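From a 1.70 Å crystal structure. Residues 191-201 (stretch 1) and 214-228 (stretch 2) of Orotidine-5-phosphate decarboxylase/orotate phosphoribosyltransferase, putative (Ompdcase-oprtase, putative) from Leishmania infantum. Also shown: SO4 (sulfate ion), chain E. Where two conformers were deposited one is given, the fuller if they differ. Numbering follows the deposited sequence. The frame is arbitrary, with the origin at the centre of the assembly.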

# COMPACT_ATOMS: atom_id res chain seq x y z
N ALA A 191 5.43 6.52 -21.88
CA ALA A 191 5.14 5.10 -21.88
C ALA A 191 4.18 4.76 -23.01
O ALA A 191 2.98 4.64 -22.80
CB ALA A 191 4.55 4.68 -20.52
N PRO A 192 4.72 4.58 -24.23
CA PRO A 192 3.89 4.37 -25.42
C PRO A 192 3.15 3.03 -25.50
O PRO A 192 2.15 2.93 -26.23
CB PRO A 192 4.89 4.50 -26.58
CG PRO A 192 6.06 5.24 -26.01
CD PRO A 192 6.14 4.73 -24.60
N THR A 193 3.61 2.01 -24.78
CA THR A 193 3.02 0.67 -24.94
C THR A 193 2.22 0.15 -23.74
O THR A 193 1.45 -0.80 -23.87
CB THR A 193 4.07 -0.41 -25.33
OG1 THR A 193 4.94 -0.67 -24.21
CG2 THR A 193 4.89 0.03 -26.53
N LEU A 194 2.40 0.75 -22.56
CA LEU A 194 1.79 0.19 -21.36
C LEU A 194 0.29 0.40 -21.30
O LEU A 194 -0.22 1.40 -21.76
CB LEU A 194 2.43 0.78 -20.10
CG LEU A 194 3.94 0.65 -19.95
CD1 LEU A 194 4.34 1.08 -18.56
CD2 LEU A 194 4.42 -0.78 -20.23
N TRP A 195 -0.42 -0.57 -20.72
CA TRP A 195 -1.83 -0.39 -20.40
C TRP A 195 -1.96 0.58 -19.25
O TRP A 195 -1.17 0.53 -18.29
CB TRP A 195 -2.47 -1.72 -20.02
CG TRP A 195 -2.94 -2.50 -21.19
CD1 TRP A 195 -2.20 -3.34 -21.97
CD2 TRP A 195 -4.26 -2.51 -21.73
NE1 TRP A 195 -2.99 -3.89 -22.96
CE2 TRP A 195 -4.26 -3.39 -22.84
CE3 TRP A 195 -5.46 -1.86 -21.38
CZ2 TRP A 195 -5.40 -3.63 -23.60
CZ3 TRP A 195 -6.60 -2.10 -22.15
CH2 TRP A 195 -6.56 -2.98 -23.25
N PHE A 196 -2.94 1.48 -19.34
CA PHE A 196 -3.28 2.37 -18.23
C PHE A 196 -4.59 1.90 -17.61
O PHE A 196 -5.55 1.59 -18.33
CB PHE A 196 -3.46 3.83 -18.68
CG PHE A 196 -2.25 4.47 -19.31
CD1 PHE A 196 -0.99 3.87 -19.32
CD2 PHE A 196 -2.38 5.75 -19.86
CE1 PHE A 196 0.10 4.52 -19.92
CE2 PHE A 196 -1.29 6.40 -20.45
CZ PHE A 196 -0.06 5.78 -20.48
N LEU A 197 -4.63 1.85 -16.29
CA LEU A 197 -5.89 1.69 -15.57
C LEU A 197 -6.31 3.11 -15.23
O LEU A 197 -5.58 3.83 -14.56
CB LEU A 197 -5.70 0.84 -14.31
CG LEU A 197 -6.89 0.68 -13.37
CD1 LEU A 197 -8.09 0.00 -14.03
CD2 LEU A 197 -6.46 -0.09 -12.11
N VAL A 198 -7.50 3.49 -15.70
CA VAL A 198 -7.92 4.88 -15.71
C VAL A 198 -9.19 5.06 -14.88
O VAL A 198 -10.30 4.83 -15.37
CB VAL A 198 -8.12 5.39 -17.17
CG1 VAL A 198 -8.50 6.86 -17.21
CG2 VAL A 198 -6.85 5.17 -17.97
N PRO A 199 -9.04 5.45 -13.60
CA PRO A 199 -10.21 5.69 -12.76
C PRO A 199 -10.73 7.13 -12.82
O PRO A 199 -9.99 8.05 -13.19
CB PRO A 199 -9.71 5.34 -11.36
CG PRO A 199 -8.22 5.55 -11.40
CD PRO A 199 -7.78 5.59 -12.84
N GLY A 200 -12.01 7.29 -12.48
CA GLY A 200 -12.63 8.61 -12.26
C GLY A 200 -13.00 9.48 -13.46
O GLY A 200 -12.66 10.67 -13.47
N ILE A 201 -13.70 8.92 -14.44
CA ILE A 201 -14.19 9.71 -15.59
C ILE A 201 -15.31 10.69 -15.22
O ILE A 201 -16.08 10.46 -14.29
CB ILE A 201 -14.65 8.85 -16.80
CG1 ILE A 201 -15.59 7.71 -16.35
CG2 ILE A 201 -13.45 8.32 -17.58
CD1 ILE A 201 -16.53 7.24 -17.45
N ALA A 214 -6.09 11.29 -25.43
CA ALA A 214 -4.77 11.48 -24.85
C ALA A 214 -4.07 10.15 -24.57
O ALA A 214 -2.86 10.04 -24.76
CB ALA A 214 -4.86 12.29 -23.57
N GLY A 215 -4.84 9.16 -24.14
CA GLY A 215 -4.27 7.93 -23.57
C GLY A 215 -4.26 6.67 -24.42
O GLY A 215 -3.50 5.75 -24.13
N LEU A 216 -5.11 6.60 -25.45
CA LEU A 216 -5.12 5.42 -26.31
C LEU A 216 -3.80 5.25 -27.08
O LEU A 216 -3.16 6.23 -27.47
CB LEU A 216 -6.29 5.45 -27.30
CG LEU A 216 -7.69 5.17 -26.74
CD1 LEU A 216 -8.75 5.44 -27.80
CD2 LEU A 216 -7.82 3.73 -26.22
N ARG A 217 -3.40 4.00 -27.27
CA ARG A 217 -2.24 3.67 -28.10
C ARG A 217 -2.60 3.74 -29.58
O ARG A 217 -3.76 3.95 -29.94
CB ARG A 217 -1.71 2.27 -27.75
CG ARG A 217 -1.39 2.06 -26.28
CD ARG A 217 -0.85 0.65 -26.00
NE ARG A 217 -1.74 -0.41 -26.49
CZ ARG A 217 -1.75 -1.66 -26.05
NH1 ARG A 217 -0.91 -2.04 -25.08
NH2 ARG A 217 -2.60 -2.55 -26.57
N ALA A 218 -1.59 3.56 -30.44
CA ALA A 218 -1.76 3.53 -31.89
C ALA A 218 -2.73 2.44 -32.38
O ALA A 218 -3.30 2.56 -33.46
CB ALA A 218 -0.40 3.38 -32.58
N ASP A 219 -2.93 1.40 -31.57
CA ASP A 219 -3.81 0.29 -31.93
C ASP A 219 -5.27 0.50 -31.51
O ASP A 219 -6.11 -0.37 -31.73
CB ASP A 219 -3.28 -1.04 -31.39
CG ASP A 219 -3.28 -1.12 -29.86
OD1 ASP A 219 -3.37 -0.07 -29.19
OD2 ASP A 219 -3.20 -2.25 -29.33
N GLY A 220 -5.55 1.65 -30.90
CA GLY A 220 -6.90 1.94 -30.40
C GLY A 220 -7.21 1.25 -29.08
O GLY A 220 -8.37 1.15 -28.68
N SER A 221 -6.16 0.80 -28.40
CA SER A 221 -6.31 0.07 -27.13
C SER A 221 -5.35 0.64 -26.07
O SER A 221 -4.80 1.72 -26.25
CB SER A 221 -6.06 -1.42 -27.36
OG SER A 221 -6.67 -2.21 -26.36
N GLY A 222 -5.18 -0.08 -24.96
CA GLY A 222 -4.20 0.32 -23.95
C GLY A 222 -4.75 1.20 -22.85
O GLY A 222 -3.99 1.73 -22.04
N MET A 223 -6.07 1.37 -22.81
CA MET A 223 -6.71 2.06 -21.70
C MET A 223 -7.82 1.21 -21.14
O MET A 223 -8.64 0.68 -21.89
CB MET A 223 -7.27 3.42 -22.13
CG MET A 223 -6.26 4.54 -22.14
SD MET A 223 -7.12 6.02 -22.66
CE MET A 223 -7.83 6.62 -21.14
N LEU A 224 -7.81 1.07 -19.82
CA LEU A 224 -8.84 0.33 -19.12
C LEU A 224 -9.59 1.35 -18.28
O LEU A 224 -9.06 1.88 -17.29
CB LEU A 224 -8.22 -0.76 -18.23
CG LEU A 224 -8.65 -2.22 -18.36
CD1 LEU A 224 -8.17 -3.01 -17.13
CD2 LEU A 224 -10.16 -2.42 -18.57
N ILE A 225 -10.81 1.66 -18.69
CA ILE A 225 -11.62 2.72 -18.07
C ILE A 225 -12.47 2.19 -16.93
O ILE A 225 -13.46 1.50 -17.15
CB ILE A 225 -12.56 3.41 -19.11
CG1 ILE A 225 -11.78 3.86 -20.36
CG2 ILE A 225 -13.35 4.57 -18.46
CD1 ILE A 225 -10.67 4.85 -20.10
N ASN A 226 -12.09 2.53 -15.70
CA ASN A 226 -12.82 2.05 -14.55
C ASN A 226 -14.01 2.94 -14.22
O ASN A 226 -13.88 4.16 -14.18
CB ASN A 226 -11.92 1.92 -13.32
CG ASN A 226 -12.67 1.40 -12.11
OD1 ASN A 226 -13.05 2.17 -11.21
ND2 ASN A 226 -12.91 0.10 -12.07
N VAL A 227 -15.15 2.31 -13.99
CA VAL A 227 -16.33 3.00 -13.48
C VAL A 227 -16.85 2.27 -12.26
O VAL A 227 -17.05 1.04 -12.29
CB VAL A 227 -17.44 3.14 -14.56
CG1 VAL A 227 -18.64 3.89 -13.99
CG2 VAL A 227 -16.90 3.86 -15.79
N SER A 228 -17.07 3.01 -11.18
CA SER A 228 -17.63 2.43 -9.97
C SER A 228 -19.05 2.95 -9.73
O SER A 228 -20.03 2.28 -10.11
CB SER A 228 -16.74 2.71 -8.77
OG SER A 228 -17.33 2.20 -7.58
S SO4 E . -16.77 6.57 -10.23
O1 SO4 E . -16.16 7.89 -10.12
O2 SO4 E . -15.91 5.71 -11.05
O3 SO4 E . -16.91 5.98 -8.90
O4 SO4 E . -18.08 6.68 -10.87
O HOH W 1 1.32 3.28 -28.74
O HOH W 2 -2.20 -5.25 -25.32
O HOH W 3 -12.55 6.20 -15.36

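The indole of Trp195 packs against a glycine and an arginine: Gly222 CA sits 3.6 Å from the centroid of the six-membered ring, over its face, while Arg217 CZ stands 4.5 Å from the centroid of the five-membered ring in an off-centre cation-pi contact. Gly222 suits this place twice over, since its backbone angles (phi 92°, psi 9°) would jam a CB against the preceding carbonyl and such an atom would also clash with Arg217 CG. Trp195 NE1 and Arg217 NH1 are both donors and, though 3.5 Å apart, do not bond each other; water 2 joins the two side chains instead, accepting from Trp195 NE1 (2.8 Å) and from Arg217 NH2 (3.0 Å). Arg217 reaches stretch 1 directly through NH1, which donates to Thr193 O at 2.9 Å, near the guanidinium plane. Asp219 steadies the arginine from within its own stretch: Arg217 NH2 forms a salt bridge with Asp219 OD2 (2.8 Å), and Arg217 NE donates to Asp219 OD1 (3.2 Å). That same OD1 accepts from Ser221 N at 3.0 Å, just after the type I turn from Arg217 to Gly220, in which Gly220 N donates to Arg217 O (3.1 Å).

Beyond the indole the chains pair as parallel strands, crossing at 21°. The hydrogen bonds alternate in the usual parallel manner: Phe196 N to Gly222 O (2.9 Å), Leu224 N to Phe196 O (2.8 Å), Val198 N to Leu224 O (2.7 Å) and Asn226 N to Val198 O (2.9 Å). Phe196, Val198, Met223 and Ile225 share one face of the sheet. There Val198 CG2 packs against Met223 CE at 3.6 Å and Val198 CB lies 3.9 Å from Ile225 CD1, so the compact valine packs against the adjoining ends of Met223 and Ile225. Gly215 leaves room for Met223, because a CB on this glycine would clash with Met223 SD. Leu197 and Leu224 occupy the other face, with Leu197 CD1 4.3 Å from Leu224 CB; Leu224 CG also comes within 4.3 Å of Trp195 CZ3. These strand side chains are all buried, as their apolar character suits.

Past the last cross-strand hydrogen bond, water 3 links the chains, donating to Val198 O (2.6 Å) and Asn226 O (2.7 Å). The exposed Ile201 turns back toward stretch 2, placing CG2 3.9 Å from Ile225 CG2 and CD1 3.8 Å from Val227 CG2. Just past the strand, Ser228 N donates to O2 of the sulfate at 2.9 Å. Altogether the two stretches bury 817 Å², counting both sides.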